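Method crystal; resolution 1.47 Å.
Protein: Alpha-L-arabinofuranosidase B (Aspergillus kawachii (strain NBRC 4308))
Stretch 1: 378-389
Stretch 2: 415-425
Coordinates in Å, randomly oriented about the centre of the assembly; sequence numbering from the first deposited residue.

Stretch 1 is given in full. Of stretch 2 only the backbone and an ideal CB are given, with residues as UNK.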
# COMPACT_ATOMS: atom_id res chain seq x y z
N THR A 378 -5.80 -14.49 16.41
CA THR A 378 -4.77 -14.14 15.42
C THR A 378 -5.45 -13.53 14.20
O THR A 378 -6.43 -14.07 13.63
CB THR A 378 -3.92 -15.36 15.06
OG1 THR A 378 -3.44 -15.85 16.30
CG2 THR A 378 -2.78 -14.99 14.13
N GLY A 379 -4.86 -12.42 13.71
CA GLY A 379 -5.44 -11.72 12.56
C GLY A 379 -5.63 -12.63 11.38
O GLY A 379 -4.69 -13.37 10.96
N LEU A 380 -6.79 -12.55 10.79
CA LEU A 380 -7.17 -13.47 9.71
C LEU A 380 -6.30 -13.20 8.47
O LEU A 380 -6.12 -14.17 7.70
CB LEU A 380 -8.65 -13.33 9.41
CG LEU A 380 -9.58 -13.86 10.52
CD1 LEU A 380 -10.97 -13.51 10.21
CD2 LEU A 380 -9.43 -15.37 10.64
N ALA A 381 -5.92 -11.95 8.21
CA ALA A 381 -5.07 -11.65 7.02
C ALA A 381 -3.62 -11.33 7.37
O ALA A 381 -2.81 -11.19 6.43
CB ALA A 381 -5.66 -10.52 6.25
N ASN A 382 -3.30 -11.20 8.64
CA ASN A 382 -1.93 -10.84 9.05
C ASN A 382 -1.71 -11.35 10.46
O ASN A 382 -2.44 -10.91 11.35
CB ASN A 382 -1.66 -9.34 8.93
CG ASN A 382 -0.19 -9.09 9.22
OD1 ASN A 382 0.26 -9.24 10.36
ND2 ASN A 382 0.57 -8.74 8.19
N SER A 383 -0.75 -12.24 10.63
CA SER A 383 -0.59 -12.94 11.92
C SER A 383 0.01 -12.05 13.02
O SER A 383 0.01 -12.47 14.16
CB SER A 383 0.24 -14.19 11.73
OG SER A 383 1.54 -13.79 11.39
N GLN A 384 0.51 -10.82 12.73
CA GLN A 384 0.94 -9.87 13.78
C GLN A 384 -0.26 -9.13 14.37
O GLN A 384 -0.19 -8.65 15.46
CB GLN A 384 1.79 -8.69 13.23
CG GLN A 384 3.06 -9.02 12.56
CD GLN A 384 3.83 -7.70 12.45
OE1 GLN A 384 3.92 -6.93 13.41
NE2 GLN A 384 4.30 -7.51 11.24
N CYS A 385 -1.33 -9.03 13.60
CA CYS A 385 -2.51 -8.24 13.93
C CYS A 385 -3.57 -9.20 14.48
O CYS A 385 -3.23 -10.35 14.88
CB CYS A 385 -2.95 -7.44 12.74
SG CYS A 385 -1.59 -6.29 12.27
N PHE A 386 -4.78 -8.69 14.64
CA PHE A 386 -5.85 -9.43 15.38
C PHE A 386 -7.16 -9.30 14.62
O PHE A 386 -7.44 -8.38 13.80
CB PHE A 386 -5.95 -8.95 16.83
CG PHE A 386 -4.70 -9.20 17.62
CD1 PHE A 386 -4.43 -10.44 18.15
CD2 PHE A 386 -3.72 -8.22 17.71
CE1 PHE A 386 -3.26 -10.69 18.84
CE2 PHE A 386 -2.55 -8.47 18.40
CZ PHE A 386 -2.31 -9.70 18.95
N SER A 387 -8.05 -10.26 14.98
CA SER A 387 -9.46 -10.22 14.56
C SER A 387 -10.32 -10.43 15.82
O SER A 387 -9.82 -11.05 16.77
CB SER A 387 -9.73 -11.25 13.49
OG SER A 387 -8.94 -11.03 12.30
N PHE A 388 -11.51 -9.83 15.83
CA PHE A 388 -12.37 -9.75 17.02
C PHE A 388 -13.64 -10.56 16.77
O PHE A 388 -14.40 -10.23 15.89
CB PHE A 388 -12.66 -8.29 17.34
CG PHE A 388 -11.40 -7.56 17.73
CD1 PHE A 388 -11.00 -7.51 19.04
CD2 PHE A 388 -10.57 -7.03 16.76
CE1 PHE A 388 -9.81 -6.92 19.41
CE2 PHE A 388 -9.38 -6.41 17.14
CZ PHE A 388 -9.01 -6.35 18.45
N GLU A 389 -13.71 -11.70 17.44
CA GLU A 389 -14.81 -12.68 17.26
C GLU A 389 -15.87 -12.43 18.34
O GLU A 389 -15.55 -12.25 19.49
CB GLU A 389 -14.24 -14.09 17.42
CG GLU A 389 -15.28 -15.16 17.12
CD GLU A 389 -14.76 -16.54 17.39
OE1 GLU A 389 -13.68 -16.62 17.99
OE2 GLU A 389 -15.31 -17.48 16.86
N UNK A 415 -10.90 -11.61 0.91
CA UNK A 415 -11.52 -10.31 1.14
C UNK A 415 -12.07 -10.17 2.59
O UNK A 415 -11.81 -9.16 3.26
CB UNK A 415 -12.65 -10.10 0.13
N UNK A 416 -12.81 -11.15 3.08
CA UNK A 416 -13.29 -11.10 4.47
C UNK A 416 -12.12 -10.99 5.43
O UNK A 416 -12.13 -10.16 6.34
CB UNK A 416 -14.13 -12.34 4.80
N UNK A 417 -11.11 -11.83 5.27
CA UNK A 417 -9.93 -11.86 6.15
C UNK A 417 -9.34 -10.45 6.23
O UNK A 417 -9.04 -9.97 7.35
CB UNK A 417 -8.89 -12.86 5.64
N UNK A 418 -9.16 -9.84 5.07
CA UNK A 418 -8.53 -8.48 5.02
C UNK A 418 -9.43 -7.45 5.70
O UNK A 418 -8.91 -6.59 6.47
CB UNK A 418 -8.26 -8.05 3.58
N UNK A 419 -10.75 -7.54 5.48
CA UNK A 419 -11.73 -6.57 6.01
C UNK A 419 -11.89 -6.77 7.53
O UNK A 419 -12.47 -5.90 8.19
CB UNK A 419 -13.08 -6.72 5.31
N UNK A 420 -11.41 -7.88 8.08
CA UNK A 420 -11.61 -8.27 9.50
C UNK A 420 -10.31 -8.24 10.30
O UNK A 420 -10.26 -8.74 11.41
CB UNK A 420 -12.22 -9.67 9.58
N UNK A 421 -9.22 -7.67 9.74
CA UNK A 421 -7.93 -7.66 10.45
C UNK A 421 -7.60 -6.24 10.88
O UNK A 421 -7.67 -5.31 10.06
CB UNK A 421 -6.81 -8.22 9.57
N UNK A 422 -7.25 -6.10 12.14
CA UNK A 422 -6.97 -4.78 12.75
C UNK A 422 -5.69 -4.89 13.54
O UNK A 422 -5.41 -5.87 14.25
CB UNK A 422 -8.12 -4.31 13.65
N UNK A 423 -4.91 -3.80 13.48
CA UNK A 423 -3.59 -3.74 14.08
C UNK A 423 -3.63 -2.79 15.26
O UNK A 423 -3.94 -1.61 15.09
CB UNK A 423 -2.54 -3.30 13.06
N UNK A 424 -3.41 -3.27 16.50
CA UNK A 424 -3.46 -2.39 17.66
C UNK A 424 -2.34 -1.35 17.52
O UNK A 424 -1.20 -1.69 17.09
CB UNK A 424 -3.32 -3.18 18.96
N UNK A 425 -2.69 -0.17 17.96
CA UNK A 425 -1.75 0.98 18.00
C UNK A 425 -1.92 1.65 19.35
O UNK A 425 -3.08 1.79 19.83
CB UNK A 425 -2.00 1.97 16.86

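Position 415 lies in a helix, and nothing of stretch 1 comes within 5.5 Å of its ideal CB. Stretch 1 sets no demand here, so many helix-compatible residues would suit. It is Gln415, whose NE2 donates to OD1 of the residue at 419 (2.9 Å).

Position 416 is also helical. Its CB points sideways and has no neighbour in stretch 1. A long side chain could still reach Leu380 CD1; a leucine, methionine or aromatic would do. The residue is Phe416, chi1 t. Its ring meets Leu380 edge-on, with CE1 4.1 Å from Leu380 CD1.

At 417 the ideal CB is 3.7 Å from Leu380 O and 4.0 Å from Ala381 N. Space beside the loop is limited but not closed. CA-to-CB points sideways to stretch 1; many medium or long side chains could be accommodated beside the loop. It is His417, chi1 m. Its CB packs 3.8 Å from Leu380 CB, and its ND1 is 3.7 Å from Leu380 O.

Position 418 points away, with its CB 4.5 Å from Ala381 CB. Stretch 1 offers only this methyl, so the choice is wide. It is Glu418; its CG lies 4.0 Å from Ala381 CB, and its OE1 is hydrogen-bonded elsewhere in the structure.

Position 419 points away and touches nothing in stretch 1. Stretch 1 does not decide between polar and apolar residues. It is Asp419, the acceptor for Gln415.

Position 420 leaves helical phi/psi (-113/11). Its CB is 4.1 Å from Leu380 CD1 and 4.5 Å from Ser387 OG. A small residue fits simply. It is Ala420, and its methyl packs on Leu380 CD1. Its backbone O accepts from Ser387 OG (2.8 Å) and from a water (2.7 Å from that O) that is itself bound by Phe388 N.

Position 421 has extended angles, and its CB is 4.1 Å from Ala381 N. That amide is a donor facing the site, so a serine or threonine hydroxyl would suit; valine would fill similar space without accepting. It is Thr421, chi1 m. OG1 accepts from Ala381 N (2.9 Å) and donates to His417 O (2.7 Å), tying the loop to the helix end. CG2 lies 3.7 Å from Cys385 CB.

Position 422 is in a strand. Its backbone pairs with Phe386 in a single antiparallel bridge: N to Phe386 O 2.8 Å, and O to Phe386 N 2.9 Å. The ideal CB is 4.3 Å from Phe388 CE2, so an apolar residue is favoured. It is Phe422; its CB sits at the edge of the Phe388 ring.

At 423 the ideal CB is only 3.2 Å from Cys385 SG. This is tight for nonbonded atoms and points to cysteine. It is Cys423; its SG bonds to Cys385 SG (2.3 Å, chi3 92°).

Position 424 has phi -63, and the Phe386 ring lies nearby. Proline or another apolar residue would suit. It is Pro424, with CG 3.6 Å from Phe386 CD2.

Position 425 is out of reach of stretch 1, which leaves it free. It is Gln425, whose OE1 is hydrogen-bonded elsewhere in the structure.

Stretch 2 415-425: QFHEDATFCPQ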
# COMPACT_ATOMS: atom_id res chain seq x y z
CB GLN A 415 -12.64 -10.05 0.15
CG GLN A 415 -13.04 -8.59 0.11
CD GLN A 415 -11.87 -7.70 -0.22
OE1 GLN A 415 -11.25 -7.82 -1.27
NE2 GLN A 415 -11.50 -6.81 0.70
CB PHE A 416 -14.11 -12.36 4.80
CG PHE A 416 -14.70 -12.29 6.17
CD1 PHE A 416 -13.96 -12.56 7.29
CD2 PHE A 416 -16.00 -11.82 6.30
CE1 PHE A 416 -14.53 -12.43 8.55
CE2 PHE A 416 -16.56 -11.65 7.55
CZ PHE A 416 -15.82 -11.97 8.65
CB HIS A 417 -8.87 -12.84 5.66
CG HIS A 417 -9.27 -14.28 5.75
ND1 HIS A 417 -8.51 -15.26 5.15
CD2 HIS A 417 -10.33 -14.90 6.32
CE1 HIS A 417 -9.05 -16.46 5.40
NE2 HIS A 417 -10.16 -16.28 6.09
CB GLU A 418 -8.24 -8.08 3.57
CG GLU A 418 -7.17 -8.96 2.94
CD GLU A 418 -6.62 -8.54 1.58
OE1 GLU A 418 -7.28 -7.79 0.88
OE2 GLU A 418 -5.56 -9.06 1.24
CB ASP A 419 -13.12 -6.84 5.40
CG ASP A 419 -13.33 -6.55 3.91
OD1 ASP A 419 -12.44 -5.89 3.29
OD2 ASP A 419 -14.47 -6.94 3.39
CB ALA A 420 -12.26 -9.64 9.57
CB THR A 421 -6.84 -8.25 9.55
OG1 THR A 421 -7.18 -9.59 9.21
CG2 THR A 421 -5.50 -8.29 10.22
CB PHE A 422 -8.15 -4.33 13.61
CG PHE A 422 -9.40 -4.15 12.78
CD1 PHE A 422 -9.72 -2.97 12.14
CD2 PHE A 422 -10.25 -5.23 12.61
CE1 PHE A 422 -10.84 -2.84 11.34
CE2 PHE A 422 -11.39 -5.11 11.84
CZ PHE A 422 -11.68 -3.94 11.16
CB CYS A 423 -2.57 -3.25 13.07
SG CYS A 423 -2.49 -4.32 11.59
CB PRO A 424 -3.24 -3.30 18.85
CG PRO A 424 -3.64 -4.67 18.32
CD PRO A 424 -3.23 -4.68 16.87
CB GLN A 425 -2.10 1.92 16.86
CG GLN A 425 -1.10 3.07 16.72
CD GLN A 425 -1.38 3.99 15.57
OE1 GLN A 425 -1.97 3.62 14.54
NE2 GLN A 425 -0.89 5.24 15.70
O HOH W 1 -12.12 -8.47 13.40
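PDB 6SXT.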